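Local atomic coordinates of putative enoyl-CoA hydratase (PDB entry 3G64), a protein that probably acts on acyl-CoA substrates as an enoyl-CoA hydratase/isomerase family member with the crotonase fold, assembling from three copies. Residues A[104-109]-A[132-137]; A[220-225]-A[251-256]; A[231-236]-A[243-248]. All coordinates share one frame; numbering follows the deposited sequence. Where two conformers were deposited one is given.

Contact 1 of 3, residues A[104-109]-A[132-137]; sequences QVVRAV and ALAADF
The peptide group between A134 and A135 has V109 over one of its faces. V109 CG1 stands 3.5 Å from A134 O and 4.0 Å from A135 N, above the plane of the amide. R110 NH1 reaches the same peptide oxygen and hydrogen-bonds to it. The other half of the contact is purely apolar. A134 CB enters between two valines one turn apart on helix 92-111. It meets V106 CG1 at 3.8 Å and V109 CG1 at 4.0 Å. Both valines hold CG1 anti to the backbone N (chi1 167° in V106, 173° in V109), which brings one methyl of each to the alanine. The small side chain lets the backbones come close, with V106 CA and A134 CA 6.1 Å apart.

Helix 127-134 is part of the connection, with strand 123-125 before it, from strand 116-120 to its parallel neighbour 137-140, a beta-alpha-beta crossover of the crotonase fold. A135 is where the chain leaves the helix. The closing A135 N to A132 O bond is weak, at 3.2 Å. Just beyond, the buried carboxylate of D136 makes a salt bridge from OD1 to R110, while OD2 takes K228 and the backbone N of V116. K228 also bonds V109 O on helix 92-111.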
loop_
_atom_site.group_PDB
_atom_site.type_symbol
_atom_site.label_atom_id
_atom_site.label_comp_id
_atom_site.label_asym_id
_atom_site.label_seq_id
_atom_site.Cartn_x
_atom_site.Cartn_y
_atom_site.Cartn_z
ATOM N N GLN A 104 4.105 -11.283 -18.719
ATOM C CA GLN A 104 5.565 -11.184 -18.668
ATOM C C GLN A 104 6.070 -9.889 -19.321
ATOM O O GLN A 104 7.203 -9.467 -19.063
ATOM C CB GLN A 104 6.242 -12.424 -19.267
ATOM C CG GLN A 104 5.829 -13.754 -18.584
ATOM C CD GLN A 104 6.487 -13.985 -17.240
ATOM O OE1 GLN A 104 7.669 -13.687 -17.051
ATOM N NE2 GLN A 104 5.732 -14.565 -16.299
ATOM N N VAL A 105 5.242 -9.242 -20.148
ATOM C CA VAL A 105 5.617 -7.899 -20.615
ATOM C C VAL A 105 5.653 -6.936 -19.428
ATOM O O VAL A 105 6.640 -6.220 -19.215
ATOM C CB VAL A 105 4.687 -7.374 -21.724
ATOM C CG1 VAL A 105 5.035 -5.873 -22.015
ATOM C CG2 VAL A 105 4.886 -8.217 -22.962
ATOM N N VAL A 106 4.595 -6.962 -18.620
ATOM C CA VAL A 106 4.503 -6.098 -17.447
ATOM C C VAL A 106 5.629 -6.416 -16.457
ATOM O O VAL A 106 6.263 -5.501 -15.904
ATOM C CB VAL A 106 3.106 -6.235 -16.780
ATOM C CG1 VAL A 106 3.088 -5.613 -15.410
ATOM C CG2 VAL A 106 2.037 -5.581 -17.681
ATOM N N ARG A 107 5.896 -7.705 -16.243
ATOM C CA ARG A 107 6.984 -8.087 -15.362
ATOM C C ARG A 107 8.322 -7.565 -15.910
ATOM O O ARG A 107 9.171 -7.057 -15.156
ATOM C CB ARG A 107 7.018 -9.607 -15.200
ATOM C CG ARG A 107 7.887 -10.028 -14.031
ATOM C CD ARG A 107 7.833 -11.567 -13.775
ATOM N NE ARG A 107 8.687 -12.252 -14.730
ATOM C CZ ARG A 107 9.108 -13.515 -14.608
ATOM N NH1 ARG A 107 8.761 -14.263 -13.562
ATOM N NH2 ARG A 107 9.889 -14.039 -15.544
ATOM N N ALA A 108 8.510 -7.684 -17.225
ATOM C CA ALA A 108 9.746 -7.199 -17.843
ATOM C C ALA A 108 9.892 -5.669 -17.653
ATOM O O ALA A 108 10.994 -5.166 -17.420
ATOM C CB ALA A 108 9.773 -7.557 -19.322
ATOM N N VAL A 109 8.787 -4.927 -17.724
ATOM C CA VAL A 109 8.877 -3.497 -17.420
ATOM C C VAL A 109 9.310 -3.287 -15.975
ATOM O O VAL A 109 10.168 -2.455 -15.692
ATOM C CB VAL A 109 7.562 -2.732 -17.693
ATOM C CG1 VAL A 109 7.669 -1.275 -17.179
ATOM C CG2 VAL A 109 7.256 -2.728 -19.178
ATOM N N ALA A 132 1.016 1.595 -18.604
ATOM C CA ALA A 132 1.275 2.860 -17.921
ATOM C C ALA A 132 1.538 2.612 -16.426
ATOM O O ALA A 132 2.483 3.135 -15.849
ATOM C CB ALA A 132 0.092 3.820 -18.111
ATOM N N LEU A 133 0.697 1.794 -15.808
ATOM C CA LEU A 133 0.817 1.523 -14.379
ATOM C C LEU A 133 2.153 0.827 -14.039
ATOM O O LEU A 133 2.706 1.020 -12.960
ATOM C CB LEU A 133 -0.377 0.633 -13.962
ATOM C CG LEU A 133 -0.589 0.254 -12.496
ATOM C CD1 LEU A 133 -0.844 1.525 -11.673
ATOM C CD2 LEU A 133 -1.765 -0.721 -12.400
ATOM N N ALA A 134 2.683 0.032 -14.964
ATOM C CA ALA A 134 3.920 -0.704 -14.696
ATOM C C ALA A 134 5.170 0.186 -14.788
ATOM O O ALA A 134 6.200 -0.095 -14.175
ATOM C CB ALA A 134 4.052 -1.906 -15.636
ATOM N N ALA A 135 5.062 1.254 -15.559
ATOM C CA ALA A 135 6.167 2.201 -15.730
ATOM C C ALA A 135 6.596 2.763 -14.381
ATOM O O ALA A 135 5.801 2.827 -13.419
ATOM C CB ALA A 135 5.728 3.373 -16.688
ATOM N N ASP A 136 7.857 3.152 -14.287
ATOM C CA ASP A 136 8.330 3.783 -13.075
ATOM C C ASP A 136 7.749 5.183 -12.927
ATOM O O ASP A 136 7.448 5.627 -11.792
ATOM C CB ASP A 136 9.859 3.796 -13.089
ATOM C CG ASP A 136 10.416 2.377 -13.255
ATOM O OD1 ASP A 136 10.304 1.598 -12.282
ATOM O OD2 ASP A 136 10.892 2.024 -14.361
ATOM N N PHE A 137 7.574 5.870 -14.066
ATOM C CA PHE A 137 7.047 7.240 -14.077
ATOM C C PHE A 137 5.903 7.353 -15.078
ATOM O O PHE A 137 5.984 6.800 -16.182
ATOM C CB PHE A 137 8.128 8.286 -14.429
ATOM C CG PHE A 137 9.287 8.344 -13.465
ATOM C CD1 PHE A 137 9.315 9.287 -12.443
ATOM C CD2 PHE A 137 10.351 7.470 -13.592
ATOM C CE1 PHE A 137 10.386 9.348 -11.558
ATOM C CE2 PHE A 137 11.439 7.508 -12.698
ATOM C CZ PHE A 137 11.450 8.449 -11.683
#

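Contact 2 of 3, residues A[220-225]-A[251-256]; sequences PALAHA and ALLMTG
L222 and L253 meet through their branches, and the two side chains cross obliquely. The closest atoms are L222 CD2 and L253 CD2, 3.5 Å apart, a tight methyl-to-methyl touch. L253 CD2 also lies 3.7 Å from L222 CG, so it presses on the fork of that leucine as well as on its tip. L222 reaches across with CG anti to its backbone N (chi1 -166°). L253 instead places CG anti to the carbonyl carbon (chi1 -70°). Its second methyl, CD1, then comes over the backbone of helix 221-234, 4.3 Å from A223 CA. The fork of L253 thus covers both L222 and A223. L155 of the second subunit packs on A223 and L253.

The contact joins the first turn of helix 221-234, with P220 at its N-cap, to the last turn of helix 239-253. There the chain makes a type I beta turn from L253 to G256, and G256 is the N-cap of helix 257-267. T255 folds back on the turn before it: its OG1 donates to L252 O at 2.8 Å, in the carbonyl plane, and its backbone N donates to the same oxygen at 3.0 Å. L252 O is therefore gripped twice within its own segment. No hydrogen bond crosses between the segments, so cohesion here rests on hydrophobic packing by the two leucines and A223.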
loop_
_atom_site.group_PDB
_atom_site.type_symbol
_atom_site.label_atom_id
_atom_site.label_comp_id
_atom_site.label_asym_id
_atom_site.label_seq_id
_atom_site.Cartn_x
_atom_site.Cartn_y
_atom_site.Cartn_z
ATOM N N PRO A 220 23.461 8.958 -12.026
ATOM C CA PRO A 220 24.234 7.743 -11.777
ATOM C C PRO A 220 23.380 6.473 -12.065
ATOM O O PRO A 220 22.511 6.109 -11.265
ATOM C CB PRO A 220 24.591 7.863 -10.291
ATOM C CG PRO A 220 23.485 8.637 -9.692
ATOM C CD PRO A 220 22.967 9.572 -10.782
ATOM N N ALA A 221 23.670 5.818 -13.183
ATOM C CA ALA A 221 22.821 4.770 -13.746
ATOM C C ALA A 221 22.688 3.549 -12.842
ATOM O O ALA A 221 21.583 3.036 -12.649
ATOM C CB ALA A 221 23.336 4.345 -15.154
ATOM N N LEU A 222 23.808 3.076 -12.313
ATOM C CA LEU A 222 23.788 1.924 -11.418
ATOM C C LEU A 222 22.945 2.205 -10.172
ATOM O O LEU A 222 22.099 1.389 -9.793
ATOM C CB LEU A 222 25.200 1.493 -11.038
ATOM C CG LEU A 222 25.264 0.107 -10.399
ATOM C CD1 LEU A 222 24.674 -0.969 -11.362
ATOM C CD2 LEU A 222 26.696 -0.237 -9.987
ATOM N N ALA A 223 23.163 3.366 -9.557
ATOM C CA ALA A 223 22.323 3.808 -8.447
ATOM C C ALA A 223 20.822 3.836 -8.793
ATOM O O ALA A 223 19.993 3.374 -7.980
ATOM C CB ALA A 223 22.778 5.184 -7.924
ATOM N N HIS A 224 20.463 4.374 -9.968
ATOM C CA HIS A 224 19.052 4.412 -10.388
ATOM C C HIS A 224 18.461 3.005 -10.561
ATOM O O HIS A 224 17.368 2.707 -10.086
ATOM C CB HIS A 224 18.890 5.145 -11.720
ATOM C CG HIS A 224 19.067 6.631 -11.626
ATOM N ND1 HIS A 224 19.423 7.407 -12.713
ATOM C CD2 HIS A 224 18.946 7.480 -10.578
ATOM C CE1 HIS A 224 19.507 8.673 -12.335
ATOM N NE2 HIS A 224 19.234 8.743 -11.045
ATOM N N ALA A 225 19.199 2.166 -11.274
ATOM C CA ALA A 225 18.736 0.840 -11.627
ATOM C C ALA A 225 18.531 -0.006 -10.350
ATOM O O ALA A 225 17.519 -0.693 -10.206
ATOM C CB ALA A 225 19.730 0.169 -12.584
ATOM N N ALA A 251 26.422 -1.421 0.324
ATOM C CA ALA A 251 27.841 -1.709 0.460
ATOM C C ALA A 251 28.485 -1.901 -0.922
ATOM O O ALA A 251 29.563 -1.364 -1.186
ATOM C CB ALA A 251 28.087 -2.899 1.386
ATOM N N LEU A 252 27.824 -2.627 -1.822
ATOM C CA LEU A 252 28.368 -2.782 -3.173
ATOM C C LEU A 252 28.543 -1.427 -3.861
ATOM O O LEU A 252 29.562 -1.162 -4.522
ATOM C CB LEU A 252 27.485 -3.688 -4.044
ATOM C CG LEU A 252 27.836 -3.773 -5.536
ATOM C CD1 LEU A 252 29.127 -4.520 -5.700
ATOM C CD2 LEU A 252 26.729 -4.500 -6.318
ATOM N N LEU A 253 27.551 -0.561 -3.724
ATOM C CA LEU A 253 27.588 0.691 -4.459
ATOM C C LEU A 253 28.663 1.626 -3.862
ATOM O O LEU A 253 29.226 2.481 -4.557
ATOM C CB LEU A 253 26.205 1.367 -4.477
ATOM C CG LEU A 253 25.125 0.671 -5.341
ATOM C CD1 LEU A 253 23.785 1.375 -5.260
ATOM C CD2 LEU A 253 25.570 0.617 -6.757
HETATM N N MSE A 254 28.928 1.457 -2.576
HETATM C CA MSE A 254 29.992 2.200 -1.915
HETATM C C MSE A 254 31.398 1.824 -2.426
HETATM O O MSE A 254 32.365 2.521 -2.113
HETATM C CB MSE A 254 29.904 2.047 -0.399
HETATM C CG MSE A 254 28.867 2.938 0.232
HETATM SE SE MSE A 254 28.991 2.839 2.177
HETATM C CE MSE A 254 27.522 4.042 2.608
ATOM N N THR A 255 31.511 0.747 -3.207
ATOM C CA THR A 255 32.769 0.426 -3.907
ATOM C C THR A 255 32.794 0.951 -5.352
ATOM O O THR A 255 33.767 0.730 -6.088
ATOM C CB THR A 255 33.030 -1.099 -3.985
ATOM O OG1 THR A 255 32.218 -1.680 -5.023
ATOM C CG2 THR A 255 32.741 -1.795 -2.638
ATOM N N GLY A 256 31.707 1.606 -5.761
ATOM C CA GLY A 256 31.557 2.113 -7.118
ATOM C C GLY A 256 32.234 3.464 -7.335
ATOM O O GLY A 256 32.435 4.228 -6.394
#

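Contact 3 of 3, residues A[231-236]-A[243-248]; sequences LTAELD and VELDAS
Helices 221-234 and 239-253 run antiparallel as a helical hairpin, with E234 CA and L245 CA 8.6 Å apart. E234 sends an extended side chain (chi2 179°) to the neighbouring helix. Its OE2 comes within 2.6 Å of D246 OD1, and the two carboxylate planes are turned 43° apart. Water 1 joins the other two oxygens, donating to E234 OE1 at 2.5 Å and to D246 OD2 at 2.7 Å. D246 OD2 also accepts from the backbone N of G161 of the second subunit, which ties the acid pair to the trimer interface. Beside the acids, L245 CD2 rests against A233 CB at 3.9 Å and lies 3.8 Å from E234 OE2. CG of L245 is anti to the backbone N (chi1 179°), which carries the leucine across to the facing helix. With E234 cut back to an alanine, D246 OD1 is likely to lose its close oxygen partner and the water one of its acceptors, and a gap would probably open beside L245. Two acid oxygens so close would repel if both were charged, so one group probably holds a proton.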
loop_
_atom_site.group_PDB
_atom_site.type_symbol
_atom_site.label_atom_id
_atom_site.label_comp_id
_atom_site.label_asym_id
_atom_site.label_seq_id
_atom_site.Cartn_x
_atom_site.Cartn_y
_atom_site.Cartn_z
ATOM N N LEU A 231 13.012 -1.423 -4.913
ATOM C CA LEU A 231 11.583 -1.143 -4.785
ATOM C C LEU A 231 10.765 -2.366 -5.215
ATOM O O LEU A 231 9.858 -2.839 -4.518
ATOM C CB LEU A 231 11.195 0.056 -5.672
ATOM C CG LEU A 231 11.496 1.417 -5.045
ATOM C CD1 LEU A 231 11.512 2.538 -6.114
ATOM C CD2 LEU A 231 10.517 1.707 -3.907
ATOM N N THR A 232 11.106 -2.875 -6.380
ATOM C CA THR A 232 10.378 -3.988 -6.957
ATOM C C THR A 232 10.482 -5.247 -6.111
ATOM O O THR A 232 9.470 -5.886 -5.798
ATOM C CB THR A 232 10.891 -4.254 -8.383
ATOM O OG1 THR A 232 10.463 -3.176 -9.226
ATOM C CG2 THR A 232 10.346 -5.538 -8.921
ATOM N N ALA A 233 11.703 -5.624 -5.750
ATOM C CA ALA A 233 11.887 -6.842 -4.947
ATOM C C ALA A 233 11.233 -6.718 -3.583
ATOM O O ALA A 233 10.645 -7.675 -3.099
ATOM C CB ALA A 233 13.404 -7.174 -4.780
ATOM N N GLU A 234 11.368 -5.554 -2.943
ATOM C CA GLU A 234 10.991 -5.428 -1.529
ATOM C C GLU A 234 9.487 -5.270 -1.339
ATOM O O GLU A 234 8.998 -5.395 -0.212
ATOM C CB GLU A 234 11.771 -4.278 -0.824
ATOM C CG GLU A 234 13.265 -4.618 -0.749
ATOM C CD GLU A 234 14.127 -3.545 -0.096
ATOM O OE1 GLU A 234 13.568 -2.560 0.454
ATOM O OE2 GLU A 234 15.377 -3.710 -0.124
ATOM N N LEU A 235 8.747 -5.036 -2.432
ATOM C CA LEU A 235 7.291 -5.166 -2.376
ATOM C C LEU A 235 6.907 -6.601 -1.984
ATOM O O LEU A 235 5.805 -6.847 -1.469
ATOM C CB LEU A 235 6.635 -4.830 -3.730
ATOM C CG LEU A 235 6.653 -3.330 -4.051
ATOM C CD1 LEU A 235 6.226 -3.160 -5.509
ATOM C CD2 LEU A 235 5.721 -2.559 -3.118
ATOM N N ASP A 236 7.824 -7.538 -2.212
ATOM C CA ASP A 236 7.498 -8.971 -2.073
ATOM C C ASP A 236 8.303 -9.602 -0.953
ATOM O O ASP A 236 8.377 -10.834 -0.842
ATOM C CB ASP A 236 7.802 -9.723 -3.377
ATOM C CG ASP A 236 6.916 -9.283 -4.526
ATOM O OD1 ASP A 236 5.843 -8.693 -4.242
ATOM O OD2 ASP A 236 7.294 -9.517 -5.702
ATOM N N VAL A 243 16.174 -5.214 4.711
ATOM C CA VAL A 243 17.358 -4.500 5.165
ATOM C C VAL A 243 18.675 -5.259 4.847
ATOM O O VAL A 243 19.731 -4.635 4.696
ATOM C CB VAL A 243 17.231 -4.013 6.653
ATOM C CG1 VAL A 243 16.145 -2.929 6.765
ATOM C CG2 VAL A 243 16.953 -5.165 7.588
ATOM N N GLU A 244 18.610 -6.587 4.722
ATOM C CA GLU A 244 19.742 -7.380 4.214
ATOM C C GLU A 244 20.062 -7.070 2.733
ATOM O O GLU A 244 21.224 -6.927 2.347
ATOM C CB GLU A 244 19.463 -8.883 4.381
ATOM C CG GLU A 244 19.518 -9.354 5.812
ATOM C CD GLU A 244 20.897 -9.107 6.428
ATOM O OE1 GLU A 244 21.895 -9.519 5.805
ATOM O OE2 GLU A 244 20.985 -8.467 7.503
ATOM N N LEU A 245 19.030 -6.963 1.899
ATOM C CA LEU A 245 19.232 -6.591 0.490
ATOM C C LEU A 245 19.796 -5.158 0.379
ATOM O O LEU A 245 20.685 -4.883 -0.418
ATOM C CB LEU A 245 17.913 -6.698 -0.305
ATOM C CG LEU A 245 17.897 -6.325 -1.800
ATOM C CD1 LEU A 245 18.945 -7.102 -2.574
ATOM C CD2 LEU A 245 16.487 -6.539 -2.453
ATOM N N ASP A 246 19.224 -4.256 1.156
ATOM C CA ASP A 246 19.741 -2.882 1.249
ATOM C C ASP A 246 21.215 -2.865 1.634
ATOM O O ASP A 246 22.022 -2.204 0.988
ATOM C CB ASP A 246 18.996 -2.112 2.317
ATOM C CG ASP A 246 17.585 -1.823 1.940
ATOM O OD1 ASP A 246 17.203 -2.094 0.773
ATOM O OD2 ASP A 246 16.850 -1.321 2.818
ATOM N N ALA A 247 21.544 -3.582 2.710
ATOM C CA ALA A 247 22.911 -3.659 3.218
ATOM C C ALA A 247 23.879 -4.146 2.147
ATOM O O ALA A 247 24.888 -3.504 1.890
ATOM C CB ALA A 247 22.979 -4.569 4.463
ATOM N N SER A 248 23.574 -5.287 1.533
ATOM C CA SER A 248 24.411 -5.797 0.447
ATOM C C SER A 248 24.556 -4.798 -0.700
ATOM O O SER A 248 25.648 -4.572 -1.198
ATOM C CB SER A 248 23.839 -7.116 -0.103
ATOM O OG SER A 248 24.127 -8.173 0.794
HETATM O O HOH W 1 14.656 -0.535 1.530
#

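Contact 1 comes first in the chain, near its centre, between helices 92-111 and 127-134 beside the six-stranded sheet. Contacts 2 and 3 lie about 20 Å from that centre, on the same side. Contact 1 is about 22 Å from contact 2 and about 19 Å from contact 3, centre to centre. The centres of contacts 2 and 3 are about 14 Å apart, and they share helices 221-234 and 239-253: contact 3 sits near the hairpin turn and contact 2 at the far ends. Helix 221-234 links the hairpin to the core, as its K228 reaches V109 and D136 of contact 1. All three touch the second subunit, so core and hairpin both help build the trimer.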